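Local coordinates for heme peroxidase (Bacteroides thetaiotaomicron, PDB 2GVK), which acts as a dye-decolorizing peroxidase, a haem enzyme of the DyP family that uses hydrogen peroxide to oxidise dyes and other substrates, at the interface of chains A and B and the interface of chains A and C. Numbering follows the deposited sequence. Chains: chain A/B/C, Heme peroxidase.

Contact 1: the interface of chains A and B. Residues chain A 145-148, 153, 254, 259; chain B 119, 122-123.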
loop_
_atom_site.group_PDB
_atom_site.type_symbol
_atom_site.label_atom_id
_atom_site.label_comp_id
_atom_site.label_asym_id
_atom_site.label_seq_id
_atom_site.Cartn_x
_atom_site.Cartn_y
_atom_site.Cartn_z
ATOM N N PHE A 145 -14.005 -4.384 -14.891
ATOM C CA PHE A 145 -12.872 -4.536 -13.987
ATOM C C PHE A 145 -11.601 -4.425 -14.765
ATOM O O PHE A 145 -11.553 -4.802 -15.936
ATOM C CB PHE A 145 -12.924 -5.905 -13.286
ATOM C CG PHE A 145 -13.041 -7.065 -14.231
ATOM C CD1 PHE A 145 -14.275 -7.507 -14.656
ATOM C CD2 PHE A 145 -11.903 -7.686 -14.736
ATOM C CE1 PHE A 145 -14.372 -8.551 -15.565
ATOM C CE2 PHE A 145 -11.999 -8.709 -15.614
ATOM C CZ PHE A 145 -13.228 -9.150 -16.035
ATOM N N ARG A 146 -10.554 -3.944 -14.113
ATOM C CA ARG A 146 -9.216 -3.975 -14.692
ATOM C C ARG A 146 -8.705 -5.401 -14.628
ATOM O O ARG A 146 -8.857 -6.099 -13.611
ATOM C CB ARG A 146 -8.287 -3.037 -13.938
ATOM C CG ARG A 146 -6.955 -2.821 -14.604
ATOM C CD ARG A 146 -6.118 -1.813 -13.811
ATOM N NE ARG A 146 -4.707 -1.813 -14.230
ATOM C CZ ARG A 146 -4.266 -1.143 -15.253
ATOM N NH1 ARG A 146 -5.108 -0.460 -15.986
ATOM N NH2 ARG A 146 -2.974 -1.183 -15.581
ATOM N N TYR A 147 -8.108 -5.846 -15.714
ATOM C CA TYR A 147 -7.700 -7.217 -15.851
ATOM C C TYR A 147 -6.184 -7.268 -15.975
ATOM O O TYR A 147 -5.614 -6.853 -16.983
ATOM C CB TYR A 147 -8.386 -7.830 -17.093
ATOM C CG TYR A 147 -8.005 -9.243 -17.408
ATOM C CD1 TYR A 147 -7.947 -10.202 -16.415
ATOM C CD2 TYR A 147 -7.861 -9.656 -18.724
ATOM C CE1 TYR A 147 -7.612 -11.538 -16.723
ATOM C CE2 TYR A 147 -7.534 -10.965 -19.033
ATOM C CZ TYR A 147 -7.430 -11.897 -18.036
ATOM O OH TYR A 147 -7.116 -13.187 -18.354
HETATM N N MSE A 148 -5.535 -7.715 -14.909
HETATM C CA MSE A 148 -4.085 -7.828 -14.892
HETATM C C MSE A 148 -3.464 -6.438 -15.139
HETATM O O MSE A 148 -3.963 -5.425 -14.619
HETATM C CB MSE A 148 -3.615 -8.847 -15.959
HETATM C CG MSE A 148 -4.335 -10.196 -15.896
HETATM SE SE MSE A 148 -3.737 -11.178 -14.358
HETATM C CE MSE A 148 -5.276 -12.477 -14.082
ATOM N N ILE A 153 -10.019 -8.097 -22.385
ATOM C CA ILE A 153 -10.455 -9.427 -22.014
ATOM C C ILE A 153 -9.919 -10.499 -23.011
ATOM O O ILE A 153 -9.854 -11.689 -22.683
ATOM C CB ILE A 153 -11.996 -9.462 -21.899
ATOM C CG1 ILE A 153 -12.459 -10.613 -20.983
ATOM C CG2 ILE A 153 -12.637 -9.529 -23.268
ATOM C CD1 ILE A 153 -13.891 -10.472 -20.545
ATOM N N THR A 254 -18.892 -15.431 -16.794
ATOM C CA THR A 254 -18.232 -16.637 -17.294
ATOM C C THR A 254 -19.089 -17.895 -17.163
ATOM O O THR A 254 -18.956 -18.804 -17.938
ATOM C CB THR A 254 -16.891 -16.872 -16.606
ATOM O OG1 THR A 254 -17.086 -16.990 -15.201
ATOM C CG2 THR A 254 -15.946 -15.716 -16.884
ATOM N N TYR A 259 -18.390 -13.149 -22.562
ATOM C CA TYR A 259 -17.184 -12.340 -22.434
ATOM C C TYR A 259 -17.330 -11.127 -23.316
ATOM O O TYR A 259 -17.661 -11.257 -24.511
ATOM C CB TYR A 259 -15.956 -13.110 -22.867
ATOM C CG TYR A 259 -15.677 -14.347 -22.044
ATOM C CD1 TYR A 259 -16.342 -15.532 -22.297
ATOM C CD2 TYR A 259 -14.717 -14.338 -21.060
ATOM C CE1 TYR A 259 -16.109 -16.655 -21.538
ATOM C CE2 TYR A 259 -14.448 -15.477 -20.320
ATOM C CZ TYR A 259 -15.149 -16.628 -20.568
ATOM O OH TYR A 259 -14.898 -17.758 -19.796
ATOM N N GLY B 119 -10.417 -8.823 -11.215
ATOM C CA GLY B 119 -9.788 -9.440 -12.377
ATOM C C GLY B 119 -9.234 -10.834 -12.090
ATOM O O GLY B 119 -9.240 -11.719 -12.963
ATOM N N PHE B 122 -12.190 -13.193 -11.951
ATOM C CA PHE B 122 -12.553 -13.465 -13.342
ATOM C C PHE B 122 -11.622 -14.487 -13.956
ATOM O O PHE B 122 -12.060 -15.401 -14.614
ATOM C CB PHE B 122 -12.534 -12.176 -14.199
ATOM C CG PHE B 122 -12.462 -12.440 -15.663
ATOM C CD1 PHE B 122 -13.584 -12.837 -16.358
ATOM C CD2 PHE B 122 -11.242 -12.388 -16.342
ATOM C CE1 PHE B 122 -13.505 -13.148 -17.692
ATOM C CE2 PHE B 122 -11.168 -12.671 -17.696
ATOM C CZ PHE B 122 -12.297 -13.081 -18.362
ATOM N N GLU B 123 -10.335 -14.333 -13.733
ATOM C CA GLU B 123 -9.354 -15.237 -14.321
ATOM C C GLU B 123 -9.667 -16.696 -13.937
ATOM O O GLU B 123 -9.770 -17.585 -14.800
ATOM C CB GLU B 123 -7.939 -14.842 -13.853
ATOM C CG GLU B 123 -6.835 -15.815 -14.246
ATOM C CD GLU B 123 -6.380 -15.628 -15.643
ATOM O OE1 GLU B 123 -7.155 -15.060 -16.454
ATOM O OE2 GLU B 123 -5.209 -15.983 -15.932
HETATM O O HOH W 1 -9.661 -5.990 -11.084
#

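Contact 2: the interface of chains A and C. Residues chain A 149-150, 157-160, 218-219; chain C 55, 58-59.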
loop_
_atom_site.group_PDB
_atom_site.type_symbol
_atom_site.label_atom_id
_atom_site.label_comp_id
_atom_site.label_asym_id
_atom_site.label_seq_id
_atom_site.Cartn_x
_atom_site.Cartn_y
_atom_site.Cartn_z
ATOM N N ASP A 149 -2.448 -6.392 -15.990
ATOM C CA ASP A 149 -1.717 -5.146 -16.260
ATOM C C ASP A 149 -2.371 -4.360 -17.383
ATOM O O ASP A 149 -1.731 -4.052 -18.413
ATOM C CB ASP A 149 -0.225 -5.438 -16.583
ATOM C CG ASP A 149 -0.042 -6.368 -17.791
ATOM O OD1 ASP A 149 -0.920 -7.222 -18.024
ATOM O OD2 ASP A 149 1.021 -6.285 -18.473
ATOM N N GLY A 150 -3.657 -4.088 -17.226
ATOM C CA GLY A 150 -4.399 -3.289 -18.203
ATOM C C GLY A 150 -4.760 -4.037 -19.469
ATOM O O GLY A 150 -4.952 -3.428 -20.525
ATOM N N VAL A 157 -2.786 -6.204 -23.779
ATOM C CA VAL A 157 -2.825 -4.899 -23.148
ATOM C C VAL A 157 -3.503 -3.921 -24.065
ATOM O O VAL A 157 -3.276 -3.924 -25.289
ATOM C CB VAL A 157 -1.398 -4.401 -22.818
ATOM C CG1 VAL A 157 -1.403 -2.898 -22.448
ATOM C CG2 VAL A 157 -0.784 -5.262 -21.702
ATOM N N ASP A 158 -4.374 -3.108 -23.514
ATOM C CA ASP A 158 -5.060 -2.097 -24.274
ATOM C C ASP A 158 -4.827 -0.708 -23.666
ATOM O O ASP A 158 -4.619 -0.582 -22.444
ATOM C CB ASP A 158 -6.546 -2.391 -24.298
ATOM C CG ASP A 158 -7.303 -1.443 -25.188
ATOM O OD1 ASP A 158 -7.047 -1.449 -26.411
ATOM O OD2 ASP A 158 -8.148 -0.691 -24.672
ATOM N N GLY A 159 -4.833 0.309 -24.507
ATOM C CA GLY A 159 -4.738 1.688 -24.041
ATOM C C GLY A 159 -3.375 2.342 -24.227
ATOM O O GLY A 159 -3.233 3.514 -23.961
ATOM N N THR A 160 -2.365 1.580 -24.673
ATOM C CA THR A 160 -0.993 2.134 -24.802
ATOM C C THR A 160 -0.942 3.288 -25.827
ATOM O O THR A 160 -0.171 4.231 -25.672
ATOM C CB THR A 160 0.009 1.046 -25.176
ATOM O OG1 THR A 160 0.161 0.146 -24.065
ATOM C CG2 THR A 160 1.365 1.648 -25.514
ATOM N N ASN A 218 4.812 -8.545 -24.477
ATOM C CA ASN A 218 5.535 -7.295 -24.128
ATOM C C ASN A 218 4.893 -6.005 -24.641
ATOM O O ASN A 218 5.418 -4.911 -24.402
ATOM C CB ASN A 218 6.995 -7.383 -24.582
ATOM C CG ASN A 218 7.148 -7.443 -26.096
ATOM O OD1 ASN A 218 6.215 -7.127 -26.861
ATOM N ND2 ASN A 218 8.348 -7.799 -26.543
ATOM N N ASP A 219 3.745 -6.128 -25.330
ATOM C CA ASP A 219 2.965 -4.948 -25.779
ATOM C C ASP A 219 3.726 -4.060 -26.779
ATOM O O ASP A 219 3.314 -2.951 -27.039
ATOM C CB ASP A 219 2.522 -4.106 -24.571
ATOM C CG ASP A 219 1.510 -2.998 -24.954
ATOM O OD1 ASP A 219 0.608 -3.262 -25.780
ATOM O OD2 ASP A 219 1.604 -1.876 -24.386
ATOM N N SER C 55 3.622 2.481 -22.788
ATOM C CA SER C 55 3.271 1.097 -22.536
ATOM C C SER C 55 3.478 0.732 -21.059
ATOM O O SER C 55 2.552 0.231 -20.384
ATOM C CB SER C 55 4.088 0.175 -23.443
ATOM O OG SER C 55 3.808 -1.188 -23.170
ATOM N N ASN C 58 0.970 2.645 -18.834
ATOM C CA ASN C 58 -0.373 2.135 -19.038
ATOM C C ASN C 58 -0.553 0.802 -18.297
ATOM O O ASN C 58 -1.535 0.586 -17.634
ATOM C CB ASN C 58 -0.632 1.954 -20.540
ATOM C CG ASN C 58 -1.971 1.379 -20.829
ATOM O OD1 ASN C 58 -2.961 1.813 -20.278
ATOM N ND2 ASN C 58 -2.024 0.387 -21.747
ATOM N N ARG C 59 0.465 -0.055 -18.374
ATOM C CA ARG C 59 0.406 -1.373 -17.760
ATOM C C ARG C 59 0.557 -1.310 -16.239
ATOM O O ARG C 59 -0.073 -2.068 -15.523
ATOM C CB ARG C 59 1.495 -2.269 -18.343
ATOM C CG ARG C 59 1.328 -2.587 -19.818
ATOM C CD ARG C 59 2.572 -3.273 -20.379
ATOM N NE ARG C 59 2.796 -4.583 -19.755
ATOM C CZ ARG C 59 3.920 -5.306 -19.871
ATOM N NH1 ARG C 59 4.951 -4.844 -20.553
ATOM N NH2 ARG C 59 4.010 -6.487 -19.273
HETATM O O HOH W 2 6.129 -1.765 -25.031
#

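Contact 1: the interface of chains A and B
B:Phe122 pushes its ring into a pocket lined by A:Phe145, A:Tyr147, A:Ile153, A:Thr254 and A:Tyr259, the apolar core of this patch of a two-fold interface. The tip of A:Phe145 comes down on one face, its CZ 3.4 Å from CG of B:Phe122. Further out on that side, A:Ile153 CG1 packs against the CZ end, while methyl CG2 of A:Thr254 leans against CE1 from the opposite side, 3.6 Å away. The ring's rim points at A:Tyr147, the two planes 89° apart, edge to face. The ring edge of A:Tyr259, through CE2 and CD2, meets CE1 and CZ of B:Phe122, with CD2 in the phenylalanine plane. An alanine here would probably open a gap between A:Phe145 and A:Thr254 and leave the face of A:Tyr147 without its aromatic edge.

Holding CG anti to the backbone N (chi1 161°) aims B:Phe122 from helix 118-131 into this pocket. One turn earlier, CA of B:Gly119 lies 3.6 Å from CD2 of A:Phe145, an approach the missing side chain probably permits. The backbone N of B:Gly119 is joined through water 1 to the carbonyl O of A:Arg146. The phenol OH of A:Tyr147 donates to OE1 of B:Glu123 at 2.7 Å, on the syn side but 25° out of the carboxylate plane. Selenomethionine A:Met148 backs the tyrosine, CG on the ring face turned from B:Phe122, and lays methyl CE 3.6 Å from CB of B:Glu123.

Contact 2: the interface of chains A and C
C:Arg59 lies alongside A:Asp149, the two side chains pointing the same way, and forms a salt bridge at the end of helix 38-59. Its CB packs near CB and the backbone O of A:Asp149, and CG passes over A:Val157, 3.8 Å from methyl CG1. CD lies near both OD2 of A:Asp149 and methyl CG2 of A:Val157; here the chain bends (chi3 64°), bringing NE to OD2 at 2.8 Å. NH2 bonds to the same OD2 at 3.1 Å, so the guanidinium grips one carboxylate atom side-on with two nitrogens. NH1 lies 3.9 Å from the carbonyl O of A:Asn218, too far for a hydrogen bond. The gripped oxygen lies close to the guanidinium plane, although the carboxylate itself is turned 68° from it.

The preceding residue, C:Asn58, reads the backbone of chain A. Its amide ND2 donates almost straight, 174° at the hydrogen, to the carbonyl O of A:Asp158 at 2.9 Å, approaching from above the carbonyl plane. A second, more tilted bond runs from ND2 to the hydroxyl OG1 of A:Thr160. That hydroxyl in turn donates to OD2 of A:Asp219 on its syn lone pair, while C:Ser55 OG reaches the anti lone pair at 2.6 Å. Water 2 links the serine hydroxyl to the carbonyl O of A:Asn218.

A:Val157, A:Asp158 and A:Gly159 belong to the GXXDG motif of DyP peroxidases, whose aspartate (A:Asp158) is thought to take part in the family's peroxide chemistry. The last turns of helix 38-59 from chain C therefore rest on the motif loop of chain A, between strand 140-145 and helix 169-173, and on the connection following helix 205-212.

The C-alpha centres of contact 1 and contact 2 are about 14 Å apart, and both draw largely on the stretch of chain A running from the end of strand 140-145 through residue 160. A:Met148 faces chain B and A:Asp149 faces chain C, so the loop passes from one partner to the other between adjacent residues. The partners bring different helices, 118-131 and 38-59. Contact 1 is part of a two-fold interface, whereas the interface that contact 2 belongs to is not an exact two-fold. Together they could tie the six deposited copies into a hexamer, with contact 2 lying on the motif loop, though the structure alone does not establish this assembly in solution.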